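Long-range contact in phosphomethylpyrimidine kinase (PDB 2PB9), which probably phosphorylates hydroxymethylpyrimidine and its phosphate and, through the C-terminal ThiN domain described here, joins pyrimidine and thiazole units into thiamine phosphate: residues A15-L27 and N175-I187. Sequence-based numbering, arbitrary orientation.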
loop_
_atom_site.group_PDB
_atom_site.type_symbol
_atom_site.label_atom_id
_atom_site.label_comp_id
_atom_site.label_asym_id
_atom_site.label_seq_id
_atom_site.Cartn_x
_atom_site.Cartn_y
_atom_site.Cartn_z
ATOM N N ALA A 15 24.554 -9.322 -26.594
ATOM C CA ALA A 15 23.934 -9.864 -25.388
ATOM C C ALA A 15 22.418 -9.886 -25.536
ATOM O O ALA A 15 21.768 -10.870 -25.196
ATOM C CB ALA A 15 24.338 -9.034 -24.168
ATOM N N VAL A 16 21.861 -8.796 -26.045
ATOM C CA VAL A 16 20.424 -8.697 -26.252
ATOM C C VAL A 16 19.949 -9.789 -27.211
ATOM O O VAL A 16 18.878 -10.371 -27.029
ATOM C CB VAL A 16 20.048 -7.307 -26.827
ATOM C CG1 VAL A 16 18.575 -7.264 -27.184
ATOM C CG2 VAL A 16 20.377 -6.221 -25.813
ATOM N N ARG A 17 20.750 -10.061 -28.237
ATOM C CA ARG A 17 20.393 -11.085 -29.202
ATOM C C ARG A 17 20.474 -12.443 -28.509
ATOM O O ARG A 17 19.602 -13.290 -28.677
ATOM C CB ARG A 17 21.328 -11.047 -30.417
ATOM C CG ARG A 17 20.628 -11.468 -31.713
ATOM C CD ARG A 17 21.572 -11.805 -32.879
ATOM N NE ARG A 17 22.454 -10.704 -33.280
ATOM C CZ ARG A 17 23.636 -10.443 -32.723
ATOM N NH1 ARG A 17 24.094 -11.206 -31.731
ATOM N NH2 ARG A 17 24.365 -9.420 -33.159
ATOM N N GLU A 18 21.514 -12.648 -27.712
ATOM C CA GLU A 18 21.630 -13.916 -27.020
ATOM C C GLU A 18 20.576 -14.032 -25.912
ATOM O O GLU A 18 20.032 -15.105 -25.665
ATOM C CB GLU A 18 23.037 -14.100 -26.443
ATOM C CG GLU A 18 23.200 -15.436 -25.731
ATOM C CD GLU A 18 24.635 -15.744 -25.343
ATOM O OE1 GLU A 18 25.317 -14.851 -24.799
ATOM O OE2 GLU A 18 25.082 -16.890 -25.565
ATOM N N PHE A 19 20.310 -12.913 -25.239
ATOM C CA PHE A 19 19.272 -12.962 -24.223
ATOM C C PHE A 19 17.951 -13.494 -24.764
ATOM O O PHE A 19 17.355 -14.396 -24.232
ATOM C CB PHE A 19 19.057 -11.583 -23.603
ATOM C CG PHE A 19 17.906 -11.536 -22.646
ATOM C CD1 PHE A 19 18.020 -12.087 -21.381
ATOM C CD2 PHE A 19 16.710 -10.945 -23.012
ATOM C CE1 PHE A 19 16.959 -12.048 -20.496
ATOM C CE2 PHE A 19 15.646 -10.904 -22.133
ATOM C CZ PHE A 19 15.770 -11.456 -20.873
ATOM N N GLU A 20 17.595 -12.932 -25.926
ATOM C CA GLU A 20 16.391 -13.354 -26.630
ATOM C C GLU A 20 16.457 -14.832 -27.011
ATOM O O GLU A 20 15.496 -15.568 -26.816
ATOM C CB GLU A 20 16.197 -12.545 -27.915
ATOM C CG GLU A 20 15.818 -11.109 -27.728
ATOM C CD GLU A 20 15.627 -10.406 -29.051
ATOM O OE1 GLU A 20 16.569 -10.454 -29.875
ATOM O OE2 GLU A 20 14.550 -9.804 -29.275
ATOM N N SER A 21 17.589 -15.264 -27.557
ATOM C CA SER A 21 17.724 -16.651 -27.973
ATOM C C SER A 21 17.481 -17.645 -26.835
ATOM O O SER A 21 16.830 -18.668 -27.043
ATOM C CB SER A 21 19.098 -16.901 -28.617
ATOM O OG SER A 21 20.125 -17.038 -27.651
ATOM N N ILE A 22 17.979 -17.358 -25.638
ATOM C CA ILE A 22 17.759 -18.273 -24.516
ATOM C C ILE A 22 16.299 -18.254 -24.074
ATOM O O ILE A 22 15.895 -19.010 -23.194
ATOM C CB ILE A 22 18.677 -17.948 -23.309
ATOM C CG1 ILE A 22 18.413 -16.536 -22.789
ATOM C CG2 ILE A 22 20.138 -18.100 -23.719
ATOM C CD1 ILE A 22 19.291 -16.162 -21.607
ATOM N N ASN A 23 15.520 -17.376 -24.701
ATOM C CA ASN A 23 14.085 -17.246 -24.447
ATOM C C ASN A 23 13.651 -17.235 -22.983
ATOM O O ASN A 23 13.001 -18.168 -22.513
ATOM C CB ASN A 23 13.337 -18.363 -25.179
ATOM C CG ASN A 23 11.833 -18.286 -24.979
ATOM O OD1 ASN A 23 11.206 -17.273 -25.294
ATOM N ND2 ASN A 23 11.248 -19.359 -24.448
ATOM N N PRO A 24 13.986 -16.162 -22.253
ATOM C CA PRO A 24 13.659 -15.971 -20.837
ATOM C C PRO A 24 12.310 -15.277 -20.625
ATOM O O PRO A 24 12.249 -14.126 -20.194
ATOM C CB PRO A 24 14.811 -15.112 -20.358
ATOM C CG PRO A 24 14.981 -14.179 -21.526
ATOM C CD PRO A 24 14.897 -15.102 -22.723
ATOM N N VAL A 25 11.225 -15.977 -20.920
ATOM C CA VAL A 25 9.905 -15.388 -20.772
ATOM C C VAL A 25 9.475 -15.224 -19.312
ATOM O O VAL A 25 8.950 -14.176 -18.934
ATOM C CB VAL A 25 8.846 -16.225 -21.521
ATOM C CG1 VAL A 25 7.568 -15.415 -21.698
ATOM C CG2 VAL A 25 9.399 -16.664 -22.867
ATOM N N ARG A 26 9.701 -16.242 -18.488
ATOM C CA ARG A 26 9.290 -16.153 -17.092
ATOM C C ARG A 26 9.964 -15.019 -16.339
ATOM O O ARG A 26 9.452 -14.577 -15.309
ATOM C CB ARG A 26 9.564 -17.467 -16.355
ATOM C CG ARG A 26 11.035 -17.787 -16.152
ATOM C CD ARG A 26 11.215 -19.160 -15.496
ATOM N NE ARG A 26 11.053 -19.137 -14.040
ATOM C CZ ARG A 26 12.065 -19.189 -13.177
ATOM N NH1 ARG A 26 13.317 -19.269 -13.622
ATOM N NH2 ARG A 26 11.829 -19.166 -11.868
ATOM N N LEU A 27 11.098 -14.546 -16.857
ATOM C CA LEU A 27 11.856 -13.479 -16.206
ATOM C C LEU A 27 11.493 -12.049 -16.615
ATOM O O LEU A 27 11.979 -11.093 -16.021
ATOM C CB LEU A 27 13.358 -13.694 -16.435
ATOM C CG LEU A 27 13.999 -14.985 -15.908
ATOM C CD1 LEU A 27 15.511 -14.952 -16.127
ATOM C CD2 LEU A 27 13.688 -15.144 -14.426
ATOM N N ASN A 175 30.068 -5.837 -17.604
ATOM C CA ASN A 175 29.787 -5.720 -19.033
ATOM C C ASN A 175 28.572 -6.606 -19.304
ATOM O O ASN A 175 28.198 -7.421 -18.460
ATOM C CB ASN A 175 30.993 -6.183 -19.864
ATOM C CG ASN A 175 31.388 -7.627 -19.575
ATOM O OD1 ASN A 175 30.634 -8.561 -19.853
ATOM N ND2 ASN A 175 32.572 -7.812 -19.010
ATOM N N PRO A 176 27.925 -6.449 -20.469
ATOM C CA PRO A 176 26.755 -7.276 -20.774
ATOM C C PRO A 176 26.958 -8.787 -20.766
ATOM O O PRO A 176 26.043 -9.522 -20.407
ATOM C CB PRO A 176 26.281 -6.741 -22.133
ATOM C CG PRO A 176 27.429 -5.938 -22.649
ATOM C CD PRO A 176 28.026 -5.336 -21.420
ATOM N N ARG A 177 28.143 -9.257 -21.143
ATOM C CA ARG A 177 28.400 -10.693 -21.158
ATOM C C ARG A 177 28.292 -11.267 -19.756
ATOM O O ARG A 177 27.694 -12.316 -19.556
ATOM C CB ARG A 177 29.783 -10.991 -21.738
ATOM N N GLU A 178 28.865 -10.579 -18.778
ATOM C CA GLU A 178 28.812 -11.062 -17.404
ATOM C C GLU A 178 27.391 -11.052 -16.866
ATOM O O GLU A 178 26.977 -11.966 -16.142
ATOM C CB GLU A 178 29.723 -10.219 -16.521
ATOM C CG GLU A 178 31.177 -10.601 -16.685
ATOM C CD GLU A 178 32.114 -9.704 -15.909
ATOM O OE1 GLU A 178 31.764 -9.332 -14.757
ATOM O OE2 GLU A 178 33.203 -9.388 -16.453
ATOM N N VAL A 179 26.645 -10.016 -17.224
ATOM C CA VAL A 179 25.271 -9.913 -16.781
ATOM C C VAL A 179 24.546 -11.122 -17.358
ATOM O O VAL A 179 23.966 -11.930 -16.625
ATOM C CB VAL A 179 24.613 -8.601 -17.282
ATOM C CG1 VAL A 179 23.120 -8.611 -16.977
ATOM C CG2 VAL A 179 25.276 -7.388 -16.613
ATOM N N LEU A 180 24.609 -11.257 -18.678
ATOM C CA LEU A 180 23.955 -12.373 -19.341
ATOM C C LEU A 180 24.346 -13.720 -18.744
ATOM O O LEU A 180 23.566 -14.670 -18.784
ATOM C CB LEU A 180 24.273 -12.373 -20.829
ATOM C CG LEU A 180 23.513 -13.467 -21.576
ATOM C CD1 LEU A 180 22.033 -13.432 -21.215
ATOM C CD2 LEU A 180 23.707 -13.273 -23.056
ATOM N N GLU A 181 25.549 -13.807 -18.184
ATOM C CA GLU A 181 25.993 -15.065 -17.611
ATOM C C GLU A 181 25.244 -15.390 -16.326
ATOM O O GLU A 181 24.929 -16.548 -16.075
ATOM C CB GLU A 181 27.507 -15.039 -17.384
ATOM C CG GLU A 181 28.287 -14.838 -18.693
ATOM C CD GLU A 181 29.802 -15.024 -18.562
ATOM O OE1 GLU A 181 30.239 -16.171 -18.309
ATOM O OE2 GLU A 181 30.553 -14.031 -18.722
ATOM N N LYS A 182 24.941 -14.380 -15.519
ATOM C CA LYS A 182 24.210 -14.611 -14.275
ATOM C C LYS A 182 22.809 -15.087 -14.641
ATOM O O LYS A 182 22.241 -15.965 -13.997
ATOM C CB LYS A 182 24.081 -13.318 -13.461
ATOM C CG LYS A 182 25.369 -12.618 -13.111
ATOM C CD LYS A 182 25.889 -13.048 -11.765
ATOM C CE LYS A 182 27.209 -12.361 -11.447
ATOM N NZ LYS A 182 28.265 -12.682 -12.462
ATOM N N ILE A 183 22.248 -14.482 -15.681
ATOM C CA ILE A 183 20.911 -14.833 -16.125
ATOM C C ILE A 183 20.877 -16.278 -16.589
ATOM O O ILE A 183 19.957 -17.032 -16.252
ATOM C CB ILE A 183 20.452 -13.908 -17.272
ATOM C CG1 ILE A 183 20.380 -12.467 -16.765
ATOM C CG2 ILE A 183 19.097 -14.359 -17.808
ATOM C CD1 ILE A 183 19.430 -12.266 -15.593
ATOM N N LYS A 184 21.884 -16.662 -17.366
ATOM C CA LYS A 184 21.980 -18.023 -17.866
ATOM C C LYS A 184 21.904 -19.000 -16.693
ATOM O O LYS A 184 21.188 -20.004 -16.762
ATOM C CB LYS A 184 23.285 -18.204 -18.649
ATOM C CG LYS A 184 23.239 -17.665 -20.095
ATOM C CD LYS A 184 24.640 -17.571 -20.701
ATOM C CE LYS A 184 24.718 -18.154 -22.113
ATOM N NZ LYS A 184 23.784 -17.504 -23.069
HETATM N N MSE A 185 22.624 -18.691 -15.615
HETATM C CA MSE A 185 22.633 -19.531 -14.414
HETATM C C MSE A 185 21.221 -19.685 -13.868
HETATM O O MSE A 185 20.785 -20.784 -13.508
HETATM C CB MSE A 185 23.486 -18.900 -13.314
HETATM C CG MSE A 185 24.982 -18.935 -13.517
HETATM SE SE MSE A 185 25.867 -18.034 -12.026
HETATM C CE MSE A 185 26.721 -16.588 -13.010
ATOM N N LEU A 186 20.525 -18.555 -13.802
ATOM C CA LEU A 186 19.164 -18.492 -13.285
ATOM C C LEU A 186 18.240 -19.515 -13.928
ATOM O O LEU A 186 17.132 -19.744 -13.455
ATOM C CB LEU A 186 18.605 -17.083 -13.488
ATOM C CG LEU A 186 17.341 -16.735 -12.711
ATOM C CD1 LEU A 186 17.571 -16.976 -11.229
ATOM C CD2 LEU A 186 16.974 -15.285 -12.967
ATOM N N ILE A 187 18.700 -20.125 -15.012
ATOM C CA ILE A 187 17.917 -21.140 -15.700
ATOM C C ILE A 187 18.521 -22.537 -15.445
ATOM O O ILE A 187 17.821 -23.383 -14.836
ATOM C CB ILE A 187 17.879 -20.854 -17.208
ATOM C CG1 ILE A 187 17.508 -19.389 -17.445
ATOM C CG2 ILE A 187 16.872 -21.764 -17.877
ATOM C CD1 ILE A 187 17.420 -19.019 -18.908
#
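Leu180 reaches from helix 176-185 toward the end of helix 5-21. With CG anti to the backbone N (chi1 -175°), its CD1 is carried to where this single methyl lies 3.9 Å from Ile22 CD1 and 4.2 Å from Phe19 CD1. Ile183 continues the apolar seam, its CG2 at the edge of the Phe19 ring, 4.1 Å from Phe19 CE1. Beyond the helix end, Leu27 and Leu186 meet tip to tip: Leu27 CD1 lies 3.5 Å from Leu186 CD2. At the other end the single methyl of Ala15 lets the backbones come near (Ala15 CA to Pro176 CA 6.0 Å). Pro176 suits the first turn of a helix whose N-cap is Asn175, since no N-H is needed there.

One salt bridge flanks the seam, Glu18 OE2 to Lys184 NZ at 2.9 Å. Both residues are partly exposed, so a charged pair suits this margin. Glu18 is extended, and the lysine, bent at chi3 and chi4, crosses it at about a right angle. An alanine in place of Glu18 would probably leave the Lys184 ammonium without this carboxylate and its chain freer to turn.

The short helical segments run nearly parallel (12°), their axes 10.1 Å apart at their closest. They lie side by side, Ala15, Pro176 and Val179 against the mixed sheet, thereby joining the first and last helices of this domain, while Leu27 and Leu186 reach helix 102-114.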